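Local coordinates for 23S rRNA-specific endonuclease VapC20 (Mycobacterium tuberculosis H37Rv, PDB 5WZF), which cleaves 23S rRNA within the sarcin-ricin loop as the magnesium-dependent endoribonuclease toxin of a type II toxin-antitoxin system, at residues Phe16-Phe21 / Ala126-Gly131; Gln94-Leu99 / Tyr107-Ala112; Pro45-Ser50 / Thr80-Glu85; Glu56-Leu61 / Arg68-Ala73. All coordinates share one frame; numbering follows the deposited sequence.

Contact 1. Residues Phe16-Phe21 / Ala126-Gly131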
loop_
_atom_site.group_PDB
_atom_site.type_symbol
_atom_site.label_atom_id
_atom_site.label_comp_id
_atom_site.label_asym_id
_atom_site.label_seq_id
_atom_site.Cartn_x
_atom_site.Cartn_y
_atom_site.Cartn_z
ATOM N N PHE B 16 -15.931 8.249 -2.496
ATOM C CA PHE B 16 -14.750 7.393 -2.507
ATOM C C PHE B 16 -14.439 7.010 -1.067
ATOM O O PHE B 16 -14.409 7.867 -0.192
ATOM C CB PHE B 16 -13.556 8.095 -3.158
ATOM C CG PHE B 16 -12.310 7.253 -3.189
ATOM C CD1 PHE B 16 -11.449 7.223 -2.104
ATOM C CD2 PHE B 16 -12.014 6.474 -4.294
ATOM C CE1 PHE B 16 -10.310 6.432 -2.126
ATOM C CE2 PHE B 16 -10.878 5.684 -4.324
ATOM C CZ PHE B 16 -10.029 5.664 -3.233
ATOM N N VAL B 17 -14.209 5.726 -0.812
ATOM C CA VAL B 17 -14.048 5.281 0.567
ATOM C C VAL B 17 -12.590 5.025 0.904
ATOM O O VAL B 17 -11.917 4.241 0.239
ATOM C CB VAL B 17 -14.862 4.009 0.860
ATOM C CG1 VAL B 17 -14.771 3.671 2.337
ATOM C CG2 VAL B 17 -16.320 4.211 0.459
ATOM N N ASP B 18 -12.121 5.691 1.956
ATOM C CA ASP B 18 -10.732 5.610 2.389
ATOM C C ASP B 18 -10.541 4.541 3.465
ATOM O O ASP B 18 -11.498 4.132 4.124
ATOM C CB ASP B 18 -10.275 6.973 2.913
ATOM C CG ASP B 18 -8.862 6.953 3.439
ATOM O OD1 ASP B 18 -7.961 6.527 2.688
ATOM O OD2 ASP B 18 -8.656 7.348 4.608
ATOM N N THR B 19 -9.299 4.103 3.626
ATOM C CA THR B 19 -8.896 3.177 4.679
ATOM C C THR B 19 -9.383 3.574 6.068
ATOM O O THR B 19 -9.819 2.724 6.846
ATOM C CB THR B 19 -7.366 3.059 4.714
ATOM O OG1 THR B 19 -6.899 2.716 3.406
ATOM C CG2 THR B 19 -6.905 2.010 5.726
ATOM N N SER B 20 -9.307 4.863 6.382
ATOM C CA SER B 20 -9.710 5.330 7.705
ATOM C C SER B 20 -11.170 4.985 7.976
ATOM O O SER B 20 -11.542 4.674 9.109
ATOM C CB SER B 20 -9.474 6.837 7.845
ATOM O OG SER B 20 -10.103 7.556 6.803
ATOM N N PHE B 21 -11.993 5.013 6.932
ATOM C CA PHE B 21 -13.403 4.676 7.096
ATOM C C PHE B 21 -13.618 3.164 7.161
ATOM O O PHE B 21 -14.339 2.682 8.036
ATOM C CB PHE B 21 -14.254 5.268 5.970
ATOM C CG PHE B 21 -15.728 5.008 6.139
ATOM C CD1 PHE B 21 -16.520 5.887 6.860
ATOM C CD2 PHE B 21 -16.312 3.871 5.602
ATOM C CE1 PHE B 21 -17.869 5.643 7.033
ATOM C CE2 PHE B 21 -17.659 3.620 5.775
ATOM C CZ PHE B 21 -18.438 4.507 6.489
ATOM N N ALA B 126 -15.547 12.113 -0.009
ATOM C CA ALA B 126 -14.843 10.937 0.472
ATOM C C ALA B 126 -15.375 10.489 1.824
ATOM O O ALA B 126 -15.635 11.311 2.701
ATOM C CB ALA B 126 -13.349 11.212 0.563
ATOM N N TYR B 127 -15.546 9.182 1.992
ATOM C CA TYR B 127 -15.759 8.641 3.328
ATOM C C TYR B 127 -14.385 8.427 3.944
ATOM O O TYR B 127 -13.681 7.476 3.612
ATOM C CB TYR B 127 -16.568 7.346 3.300
ATOM C CG TYR B 127 -18.059 7.574 3.421
ATOM C CD1 TYR B 127 -18.614 8.811 3.131
ATOM C CD2 TYR B 127 -18.907 6.561 3.843
ATOM C CE1 TYR B 127 -19.970 9.031 3.244
ATOM C CE2 TYR B 127 -20.271 6.771 3.965
ATOM C CZ TYR B 127 -20.795 8.010 3.661
ATOM O OH TYR B 127 -22.146 8.234 3.777
ATOM N N ALA B 128 -13.998 9.347 4.816
ATOM C CA ALA B 128 -12.670 9.346 5.397
ATOM C C ALA B 128 -12.678 10.177 6.657
ATOM O O ALA B 128 -13.535 11.037 6.833
ATOM C CB ALA B 128 -11.647 9.898 4.413
ATOM N N PHE B 129 -11.712 9.914 7.525
ATOM C CA PHE B 129 -11.530 10.701 8.728
ATOM C C PHE B 129 -10.105 11.259 8.710
ATOM O O PHE B 129 -9.350 10.991 7.775
ATOM C CB PHE B 129 -11.785 9.849 9.976
ATOM C CG PHE B 129 -13.129 9.150 9.982
ATOM C CD1 PHE B 129 -14.303 9.866 10.171
ATOM C CD2 PHE B 129 -13.209 7.774 9.820
ATOM C CE1 PHE B 129 -15.533 9.222 10.182
ATOM C CE2 PHE B 129 -14.434 7.125 9.833
ATOM C CZ PHE B 129 -15.596 7.847 10.014
ATOM N N ASP B 130 -9.763 12.057 9.720
ATOM C CA ASP B 130 -8.390 12.537 9.953
ATOM C C ASP B 130 -7.878 13.625 8.988
ATOM O O ASP B 130 -6.733 14.064 9.104
ATOM C CB ASP B 130 -7.416 11.353 9.949
ATOM C CG ASP B 130 -7.815 10.273 10.939
ATOM O OD1 ASP B 130 -8.348 10.619 12.016
ATOM O OD2 ASP B 130 -7.601 9.080 10.640
ATOM N N GLY B 131 -8.709 14.056 8.045
ATOM C CA GLY B 131 -8.493 15.333 7.383
ATOM C C GLY B 131 -7.501 15.470 6.239
ATOM O O GLY B 131 -7.265 16.588 5.774
#
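Over one face of the Phe21 ring sits Tyr127, whose CD2 lies 3.4 Å from Phe21 CZ. This is the centre of the PIN-domain sheet, where strands 14-17 and 125-127 run parallel; strand 14-17 passes through Asp18 into helix 19-25, and strand 125-127 into a loop. Tyr127 CB stands over the same Phe21 ring at 4.0 Å from its centroid, a CH-pi contact, while the two ring planes meet obliquely at 47°. Phe129 completes the aromatic cluster, its ring nearly parallel to that of Phe21 but slid so far that they barely overlap, and Ser20 O lies at the Phe129 edge, in plane. Tyr127 N donates to Phe16 O, and Asp18 N donates to Tyr127 O at 2.9 Å. Asp18, predicted to bind magnesium, caps helix 19-25: its OD2 accepts both Ser20 N, from above the carboxylate plane, and Ser20 OG, on the anti side at 2.6 Å. That double grip should hold the carboxylate's rotation near Asp111, the other predicted magnesium ligand. Outside the two segments, Tyr127 OH is hydrogen-bonded to Leu39 O. Ser20 OG, held between the backbone N and the carbonyl carbon (chi1 54°), also accepts from Phe129 N at 2.9 Å in an almost straight bond.

Contact 2. Residues Gln94-Leu99 / Tyr107-Ala112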
loop_
_atom_site.group_PDB
_atom_site.type_symbol
_atom_site.label_atom_id
_atom_site.label_comp_id
_atom_site.label_asym_id
_atom_site.label_seq_id
_atom_site.Cartn_x
_atom_site.Cartn_y
_atom_site.Cartn_z
ATOM N N GLN B 94 0.879 9.674 -12.196
ATOM C CA GLN B 94 0.370 10.997 -11.852
ATOM C C GLN B 94 0.433 11.192 -10.343
ATOM O O GLN B 94 0.746 12.280 -9.863
ATOM C CB GLN B 94 -1.061 11.190 -12.349
ATOM C CG GLN B 94 -1.593 12.596 -12.104
ATOM C CD GLN B 94 -3.064 12.732 -12.426
ATOM O OE1 GLN B 94 -3.919 12.391 -11.612
ATOM N NE2 GLN B 94 -3.368 13.232 -13.619
ATOM N N ALA B 95 0.142 10.127 -9.600
ATOM C CA ALA B 95 0.223 10.165 -8.145
ATOM C C ALA B 95 1.650 10.430 -7.673
ATOM O O ALA B 95 1.861 11.175 -6.717
ATOM C CB ALA B 95 -0.295 8.865 -7.551
ATOM N N TRP B 96 2.629 9.822 -8.338
ATOM C CA TRP B 96 4.029 10.044 -7.982
ATOM C C TRP B 96 4.454 11.490 -8.245
ATOM O O TRP B 96 5.126 12.108 -7.412
ATOM C CB TRP B 96 4.952 9.095 -8.755
ATOM C CG TRP B 96 5.033 7.693 -8.204
ATOM C CD1 TRP B 96 4.641 6.544 -8.828
ATOM C CD2 TRP B 96 5.552 7.299 -6.929
ATOM N NE1 TRP B 96 4.878 5.458 -8.018
ATOM C CE2 TRP B 96 5.436 5.894 -6.845
ATOM C CE3 TRP B 96 6.093 7.997 -5.842
ATOM C CZ2 TRP B 96 5.849 5.175 -5.725
ATOM C CZ3 TRP B 96 6.502 7.280 -4.731
ATOM C CH2 TRP B 96 6.376 5.883 -4.681
ATOM N N GLU B 97 4.078 12.018 -9.406
ATOM C CA GLU B 97 4.407 13.398 -9.752
ATOM C C GLU B 97 3.756 14.340 -8.751
ATOM O O GLU B 97 4.349 15.337 -8.338
ATOM C CB GLU B 97 3.952 13.733 -11.177
ATOM C CG GLU B 97 4.609 12.884 -12.252
ATOM C CD GLU B 97 4.050 13.150 -13.636
ATOM O OE1 GLU B 97 3.130 13.986 -13.760
ATOM O OE2 GLU B 97 4.530 12.519 -14.601
ATOM N N TRP B 98 2.534 13.997 -8.352
ATOM C CA TRP B 98 1.783 14.771 -7.371
ATOM C C TRP B 98 2.518 14.780 -6.028
ATOM O O TRP B 98 2.689 15.831 -5.406
ATOM C CB TRP B 98 0.372 14.189 -7.220
ATOM C CG TRP B 98 -0.587 15.038 -6.439
ATOM C CD1 TRP B 98 -1.473 15.947 -6.941
ATOM C CD2 TRP B 98 -0.771 15.040 -5.019
ATOM N NE1 TRP B 98 -2.192 16.525 -5.917
ATOM C CE2 TRP B 98 -1.778 15.986 -4.727
ATOM C CE3 TRP B 98 -0.174 14.346 -3.961
ATOM C CZ2 TRP B 98 -2.203 16.250 -3.425
ATOM C CZ3 TRP B 98 -0.594 14.614 -2.668
ATOM C CH2 TRP B 98 -1.602 15.553 -2.412
ATOM N N LEU B 99 2.959 13.598 -5.598
ATOM C CA LEU B 99 3.679 13.443 -4.335
ATOM C C LEU B 99 4.967 14.257 -4.295
ATOM O O LEU B 99 5.274 14.899 -3.290
ATOM C CB LEU B 99 4.005 11.969 -4.080
ATOM C CG LEU B 99 2.869 11.090 -3.553
ATOM C CD1 LEU B 99 3.275 9.619 -3.588
ATOM C CD2 LEU B 99 2.430 11.493 -2.145
ATOM N N TYR B 107 1.907 13.527 2.883
ATOM C CA TYR B 107 0.899 12.682 2.245
ATOM C C TYR B 107 1.453 11.285 1.987
ATOM O O TYR B 107 2.612 11.139 1.597
ATOM C CB TYR B 107 0.418 13.292 0.926
ATOM C CG TYR B 107 -0.444 14.523 1.077
ATOM C CD1 TYR B 107 -1.757 14.422 1.520
ATOM C CD2 TYR B 107 0.043 15.782 0.754
ATOM C CE1 TYR B 107 -2.555 15.544 1.654
ATOM C CE2 TYR B 107 -0.746 16.910 0.882
ATOM C CZ TYR B 107 -2.044 16.787 1.331
ATOM O OH TYR B 107 -2.834 17.909 1.459
ATOM N N SER B 108 0.622 10.269 2.202
ATOM C CA SER B 108 1.006 8.891 1.917
ATOM C C SER B 108 0.809 8.583 0.444
ATOM O O SER B 108 0.066 9.276 -0.248
ATOM C CB SER B 108 0.188 7.910 2.758
ATOM O OG SER B 108 -1.126 7.780 2.240
ATOM N N PHE B 109 1.475 7.536 -0.034
ATOM C CA PHE B 109 1.278 7.070 -1.402
ATOM C C PHE B 109 -0.172 6.665 -1.669
ATOM O O PHE B 109 -0.728 6.994 -2.715
ATOM C CB PHE B 109 2.197 5.892 -1.702
ATOM C CG PHE B 109 1.935 5.248 -3.032
ATOM C CD1 PHE B 109 2.388 5.834 -4.201
ATOM C CD2 PHE B 109 1.232 4.056 -3.112
ATOM C CE1 PHE B 109 2.147 5.243 -5.427
ATOM C CE2 PHE B 109 0.991 3.461 -4.335
ATOM C CZ PHE B 109 1.451 4.055 -5.493
ATOM N N VAL B 110 -0.777 5.935 -0.735
ATOM C CA VAL B 110 -2.159 5.493 -0.917
ATOM C C VAL B 110 -3.099 6.693 -1.045
ATOM O O VAL B 110 -4.002 6.703 -1.884
ATOM C CB VAL B 110 -2.616 4.576 0.240
ATOM C CG1 VAL B 110 -4.108 4.316 0.163
ATOM C CG2 VAL B 110 -1.852 3.260 0.198
ATOM N N ASP B 111 -2.874 7.716 -0.226
ATOM C CA ASP B 111 -3.674 8.934 -0.324
ATOM C C ASP B 111 -3.518 9.585 -1.695
ATOM O O ASP B 111 -4.503 9.992 -2.310
ATOM C CB ASP B 111 -3.297 9.925 0.778
ATOM C CG ASP B 111 -3.866 9.538 2.134
ATOM O OD1 ASP B 111 -4.677 8.590 2.200
ATOM O OD2 ASP B 111 -3.512 10.196 3.132
ATOM N N ALA B 112 -2.285 9.669 -2.183
ATOM C CA ALA B 112 -2.035 10.283 -3.480
ATOM C C ALA B 112 -2.770 9.540 -4.596
ATOM O O ALA B 112 -3.298 10.163 -5.517
ATOM C CB ALA B 112 -0.549 10.332 -3.770
#
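Trp98 turns the edge of its six-membered ring onto the face of Tyr107, an edge-to-face pair with planes at 68°. Trp98 CH2 stands over the centre of the Tyr107 ring, 3.6 Å from Tyr107 CD2. A second aromatic pair is built differently: the Trp96 and Phe109 side chains cross at about a right angle, and Phe109 CE1 lies over one face of the indole toward its rim, 3.6 Å from Trp96 CE2. The planes of Trp96 and Phe109 are inclined by 37°. Between the two pairs Leu99 fills the middle. With its CG anti to the carbonyl carbon (chi1 -79°), Leu99 brings CG to 3.5 Å from Ala112 CB. Leu99 CD1 meets the edge of the Phe109 ring. Small residues let the backbones close in, Ala95 CB meeting Ala112 CB at 4.1 Å. Ser108 OG caps helix 109-121 by accepting from Asp111 N, in the turn that presents Asp111, a predicted magnesium ligand. Helix 89-101 is thus joined to the start of helix 109-121; Phe115 and His102 extend the aromatic packing round Trp98, Tyr107 reaches Ala135 of helix 132-135, and the other protein chain covers part of Leu99 and Phe109.

Contact 3. Residues Pro45-Ser50 / Thr80-Glu85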
loop_
_atom_site.group_PDB
_atom_site.type_symbol
_atom_site.label_atom_id
_atom_site.label_comp_id
_atom_site.label_asym_id
_atom_site.label_seq_id
_atom_site.Cartn_x
_atom_site.Cartn_y
_atom_site.Cartn_z
ATOM N N PRO B 45 -25.884 5.883 -3.655
ATOM C CA PRO B 45 -25.877 4.594 -4.361
ATOM C C PRO B 45 -24.528 4.199 -4.962
ATOM O O PRO B 45 -24.236 3.008 -5.054
ATOM C CB PRO B 45 -26.906 4.803 -5.476
ATOM C CG PRO B 45 -26.953 6.277 -5.674
ATOM C CD PRO B 45 -26.787 6.849 -4.306
ATOM N N VAL B 46 -23.726 5.177 -5.373
ATOM C CA VAL B 46 -22.446 4.883 -6.010
ATOM C C VAL B 46 -21.290 4.945 -5.014
ATOM O O VAL B 46 -20.917 6.019 -4.543
ATOM C CB VAL B 46 -22.171 5.849 -7.176
ATOM C CG1 VAL B 46 -20.892 5.456 -7.892
ATOM C CG2 VAL B 46 -23.349 5.848 -8.142
ATOM N N VAL B 47 -20.727 3.781 -4.702
ATOM C CA VAL B 47 -19.674 3.674 -3.700
ATOM C C VAL B 47 -18.399 3.073 -4.285
ATOM O O VAL B 47 -18.389 1.934 -4.751
ATOM C CB VAL B 47 -20.139 2.827 -2.503
ATOM C CG1 VAL B 47 -19.033 2.699 -1.473
ATOM C CG2 VAL B 47 -21.376 3.449 -1.880
ATOM N N MET B 48 -17.321 3.847 -4.252
ATOM C CA MET B 48 -16.069 3.436 -4.874
ATOM C C MET B 48 -14.927 3.392 -3.864
ATOM O O MET B 48 -14.921 4.138 -2.891
ATOM C CB MET B 48 -15.721 4.387 -6.019
ATOM C CG MET B 48 -14.559 3.939 -6.886
ATOM S SD MET B 48 -14.304 5.081 -8.257
ATOM C CE MET B 48 -15.933 5.080 -9.005
ATOM N N THR B 49 -13.968 2.505 -4.103
ATOM C CA THR B 49 -12.722 2.498 -3.351
ATOM C C THR B 49 -11.624 2.025 -4.304
ATOM O O THR B 49 -11.855 1.946 -5.509
ATOM C CB THR B 49 -12.808 1.610 -2.086
ATOM O OG1 THR B 49 -11.681 1.870 -1.236
ATOM C CG2 THR B 49 -12.867 0.124 -2.440
ATOM N N SER B 50 -10.432 1.735 -3.790
ATOM C CA SER B 50 -9.338 1.312 -4.663
ATOM C C SER B 50 -8.628 0.070 -4.145
ATOM O O SER B 50 -8.774 -0.302 -2.982
ATOM C CB SER B 50 -8.317 2.437 -4.840
ATOM O OG SER B 50 -7.460 2.529 -3.713
ATOM N N THR B 80 -20.565 -6.764 -5.303
ATOM C CA THR B 80 -21.219 -6.340 -6.534
ATOM C C THR B 80 -21.759 -4.925 -6.362
ATOM O O THR B 80 -22.281 -4.325 -7.301
ATOM C CB THR B 80 -22.374 -7.280 -6.922
ATOM O OG1 THR B 80 -23.327 -7.321 -5.854
ATOM C CG2 THR B 80 -21.859 -8.691 -7.195
ATOM N N VAL B 81 -21.623 -4.402 -5.147
ATOM C CA VAL B 81 -22.175 -3.098 -4.793
ATOM C C VAL B 81 -21.091 -2.026 -4.712
ATOM O O VAL B 81 -21.261 -0.911 -5.210
ATOM C CB VAL B 81 -22.929 -3.174 -3.449
ATOM C CG1 VAL B 81 -23.267 -1.788 -2.945
ATOM C CG2 VAL B 81 -24.186 -4.008 -3.603
ATOM N N VAL B 82 -19.971 -2.368 -4.089
ATOM C CA VAL B 82 -18.846 -1.448 -4.001
ATOM C C VAL B 82 -17.953 -1.592 -5.227
ATOM O O VAL B 82 -17.514 -2.693 -5.557
ATOM C CB VAL B 82 -18.018 -1.687 -2.727
ATOM C CG1 VAL B 82 -16.800 -0.771 -2.708
ATOM C CG2 VAL B 82 -18.877 -1.477 -1.488
ATOM N N ARG B 83 -17.702 -0.477 -5.907
ATOM C CA ARG B 83 -16.821 -0.469 -7.067
ATOM C C ARG B 83 -15.371 -0.362 -6.617
ATOM O O ARG B 83 -14.989 0.595 -5.946
ATOM C CB ARG B 83 -17.174 0.687 -8.001
ATOM C CG ARG B 83 -18.661 0.806 -8.293
ATOM C CD ARG B 83 -18.937 1.840 -9.370
ATOM N NE ARG B 83 -20.369 2.050 -9.566
ATOM C CZ ARG B 83 -20.892 2.755 -10.564
ATOM N NH1 ARG B 83 -22.207 2.893 -10.661
ATOM N NH2 ARG B 83 -20.101 3.318 -11.468
ATOM N N VAL B 84 -14.564 -1.351 -6.982
ATOM C CA VAL B 84 -13.167 -1.358 -6.578
ATOM C C VAL B 84 -12.267 -1.042 -7.768
ATOM O O VAL B 84 -12.076 -1.870 -8.661
ATOM C CB VAL B 84 -12.758 -2.705 -5.966
ATOM C CG1 VAL B 84 -11.311 -2.652 -5.503
ATOM C CG2 VAL B 84 -13.683 -3.065 -4.812
ATOM N N GLU B 85 -11.727 0.170 -7.775
ATOM C CA GLU B 85 -10.878 0.631 -8.866
ATOM C C GLU B 85 -9.448 0.124 -8.713
ATOM O O GLU B 85 -8.809 0.366 -7.690
ATOM C CB GLU B 85 -10.887 2.162 -8.923
ATOM C CG GLU B 85 -9.929 2.768 -9.937
ATOM C CD GLU B 85 -10.481 2.753 -11.350
ATOM O OE1 GLU B 85 -11.669 2.398 -11.522
ATOM O OE2 GLU B 85 -9.731 3.104 -12.287
HETATM O O HOH W 1 -21.956 1.415 -5.600
#
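Three backbone hydrogen bonds join Val47, Thr49, Arg83 and Glu85 along strands 46-50 and 82-85, parallel neighbours at one margin of the PIN-domain sheet. Arg83 N donates to Val47 O at 2.8 Å, Thr49 N to Arg83 O, and Glu85 N to Thr49 O. CA-H...O contacts run beside them, the Met48 CA to Arg83 O approach being 3.2 Å. Where the strands part at their N-terminal ends, a water accepts from Val47 N and donates to Pro45 O; its bond to Val81 O, which would bridge the segments, is unusually short and so less certain. Apolar contacts line the face carrying Val47, Thr49, Val82 and Val84. Thr49 CG2 comes within 4.0 Å of Val82 CG1 and 4.1 Å of Val84 CG2, Thr49 and Val84 lying side by side and pointing the same way; Leu54 of helix 51-63 packs on both. The threonine's OG1, anti to the backbone N (chi1 -167°), bonds instead to Val17 O in the next strand and to Trp22 NE1. On the other face, Glu85 reaches Lys120 in a salt bridge. There too the extended Arg83 chain runs to Val46, whose CG1 lies over the centre of the guanidinium face, 3.8 Å from Arg83 CZ.

Contact 4. Residues Glu56-Leu61 / Arg68-Ala73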
loop_
_atom_site.group_PDB
_atom_site.type_symbol
_atom_site.label_atom_id
_atom_site.label_comp_id
_atom_site.label_asym_id
_atom_site.label_seq_id
_atom_site.Cartn_x
_atom_site.Cartn_y
_atom_site.Cartn_z
ATOM N N GLU B 56 -4.432 -1.578 2.152
ATOM C CA GLU B 56 -4.010 -0.873 3.352
ATOM C C GLU B 56 -4.968 -1.195 4.492
ATOM O O GLU B 56 -4.566 -1.287 5.651
ATOM C CB GLU B 56 -3.955 0.638 3.096
ATOM C CG GLU B 56 -3.391 1.460 4.242
ATOM C CD GLU B 56 -3.495 2.957 3.989
ATOM O OE1 GLU B 56 -4.425 3.378 3.276
ATOM O OE2 GLU B 56 -2.643 3.707 4.500
ATOM N N THR B 57 -6.235 -1.383 4.138
ATOM C CA THR B 57 -7.274 -1.744 5.099
ATOM C C THR B 57 -7.060 -3.145 5.669
ATOM O O THR B 57 -7.190 -3.347 6.877
ATOM C CB THR B 57 -8.669 -1.654 4.456
ATOM O OG1 THR B 57 -8.916 -0.293 4.074
ATOM C CG2 THR B 57 -9.751 -2.119 5.431
ATOM N N TRP B 58 -6.735 -4.106 4.807
ATOM C CA TRP B 58 -6.359 -5.438 5.278
ATOM C C TRP B 58 -5.265 -5.350 6.335
ATOM O O TRP B 58 -5.382 -5.907 7.428
ATOM C CB TRP B 58 -5.869 -6.328 4.127
ATOM C CG TRP B 58 -5.136 -7.549 4.626
ATOM C CD1 TRP B 58 -3.810 -7.637 4.945
ATOM C CD2 TRP B 58 -5.698 -8.838 4.895
ATOM N NE1 TRP B 58 -3.512 -8.901 5.392
ATOM C CE2 TRP B 58 -4.653 -9.658 5.370
ATOM C CE3 TRP B 58 -6.980 -9.381 4.773
ATOM C CZ2 TRP B 58 -4.851 -10.994 5.721
ATOM C CZ3 TRP B 58 -7.175 -10.711 5.127
ATOM C CH2 TRP B 58 -6.115 -11.499 5.594
ATOM N N THR B 59 -4.194 -4.648 5.989
ATOM C CA THR B 59 -3.009 -4.608 6.826
ATOM C C THR B 59 -3.320 -3.992 8.180
ATOM O O THR B 59 -2.905 -4.508 9.214
ATOM C CB THR B 59 -1.882 -3.833 6.131
ATOM O OG1 THR B 59 -1.535 -4.509 4.914
ATOM C CG2 THR B 59 -0.650 -3.744 7.030
ATOM N N LEU B 60 -4.082 -2.904 8.163
ATOM C CA LEU B 60 -4.460 -2.208 9.387
ATOM C C LEU B 60 -5.352 -3.069 10.287
ATOM O O LEU B 60 -5.103 -3.188 11.487
ATOM C CB LEU B 60 -5.161 -0.893 9.036
ATOM C CG LEU B 60 -5.433 0.095 10.168
ATOM C CD1 LEU B 60 -4.160 0.401 10.930
ATOM C CD2 LEU B 60 -6.035 1.372 9.606
ATOM N N LEU B 61 -6.382 -3.676 9.701
ATOM C CA LEU B 61 -7.306 -4.521 10.457
ATOM C C LEU B 61 -6.640 -5.806 10.958
ATOM O O LEU B 61 -6.936 -6.280 12.057
ATOM C CB LEU B 61 -8.530 -4.863 9.605
ATOM C CG LEU B 61 -9.524 -3.718 9.374
ATOM C CD1 LEU B 61 -10.709 -4.184 8.537
ATOM C CD2 LEU B 61 -9.997 -3.162 10.703
ATOM N N ARG B 68 -9.384 -12.687 11.215
ATOM C CA ARG B 68 -10.807 -12.799 10.905
ATOM C C ARG B 68 -11.407 -11.458 10.481
ATOM O O ARG B 68 -12.120 -11.376 9.483
ATOM C CB ARG B 68 -11.575 -13.360 12.105
ATOM C CG ARG B 68 -13.025 -13.708 11.802
ATOM C CD ARG B 68 -13.702 -14.343 13.007
ATOM N NE ARG B 68 -15.057 -14.796 12.708
ATOM C CZ ARG B 68 -16.145 -14.052 12.873
ATOM N NH1 ARG B 68 -16.035 -12.812 13.329
ATOM N NH2 ARG B 68 -17.343 -14.545 12.578
ATOM N N ALA B 69 -11.119 -10.409 11.243
ATOM C CA ALA B 69 -11.610 -9.079 10.911
ATOM C C ALA B 69 -11.065 -8.621 9.560
ATOM O O ALA B 69 -11.767 -7.978 8.777
ATOM C CB ALA B 69 -11.236 -8.091 11.998
ATOM N N ALA B 70 -9.811 -8.967 9.293
ATOM C CA ALA B 70 -9.151 -8.582 8.053
ATOM C C ALA B 70 -9.794 -9.284 6.858
ATOM O O ALA B 70 -9.929 -8.703 5.783
ATOM C CB ALA B 70 -7.660 -8.896 8.127
ATOM N N VAL B 71 -10.212 -10.530 7.057
ATOM C CA VAL B 71 -10.848 -11.299 5.991
ATOM C C VAL B 71 -12.136 -10.613 5.522
ATOM O O VAL B 71 -12.479 -10.645 4.338
ATOM C CB VAL B 71 -11.129 -12.744 6.455
ATOM C CG1 VAL B 71 -12.108 -13.439 5.532
ATOM C CG2 VAL B 71 -9.826 -13.525 6.530
ATOM N N ALA B 72 -12.821 -9.956 6.450
ATOM C CA ALA B 72 -14.017 -9.194 6.112
ATOM C C ALA B 72 -13.705 -8.098 5.094
ATOM O O ALA B 72 -14.476 -7.862 4.166
ATOM C CB ALA B 72 -14.633 -8.595 7.362
ATOM N N ALA B 73 -12.562 -7.440 5.268
ATOM C CA ALA B 73 -12.142 -6.379 4.358
ATOM C C ALA B 73 -11.747 -6.944 2.998
ATOM O O ALA B 73 -12.000 -6.329 1.962
ATOM C CB ALA B 73 -10.988 -5.591 4.961
#
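Helix segments 56-61 and 68-73 run antiparallel, at 167° between their N-to-C directions, with axes 8.2 Å apart and the closest CA pair at Trp58 and Ala70. They form a helical hairpin in the PIN domain, leading the chain away from strand 46-50 and back toward strand 82-85. The small side chains of Ala70 and Ala73 on the facing side are consistent with this close spacing. Trp58 covers one flank of the contact. Its CG lies anti to the backbone N (chi1 164°), and the six-membered ring turns one face to Ala70, whose CB stands 3.6 Å from the ring centroid and 18° off its normal: a CH-pi contact over the face. Trp58 CE3 also comes to 3.2 Å from Ala70 O, and Trp58 CZ3 touches Val71 CG2 farther along. The indole has further partners beyond the hairpin, with the His67 ring meeting it at about a right angle and NE1 donating to the backbone of the other protein chain, so one side chain serves both the hairpin and the assembly. Leu61 contributes in two places: CB rests near Ala70 CA, and CD1 reaches both Ala69 O and the methyl of Ala73. Thr57 divides its branches, OG1 bonding back to Val53 O one turn earlier in its helix. Its CG2, from the other side of that fork, meets Ala73 CB at 3.7 Å.

How the contacts relate
From the N terminus, strand 14-17 and the start of helix 19-25 supply the first half of contact 1, which closes only at 126-131 and encloses the other three. Contact 3 opens next with strand 46-50; helix 51-63 follows, and contact 4 folds it against helix 67-74 before strand 82-85 closes contact 3 round it. Contact 2 comes in series, a short helix-to-helix closure after that strand. Contacts 1 and 3 share the sheet: strands 14-17 and 46-50 lie side by side in it, Val17 N probably hydrogen-bonded to Met48 O. Thr19 to Glu56 links contact 1 with contact 4, and Val110 packs on Glu56 to join contact 2. Asp18 and Asp111 bring contacts 1 and 2 together at the predicted magnesium site.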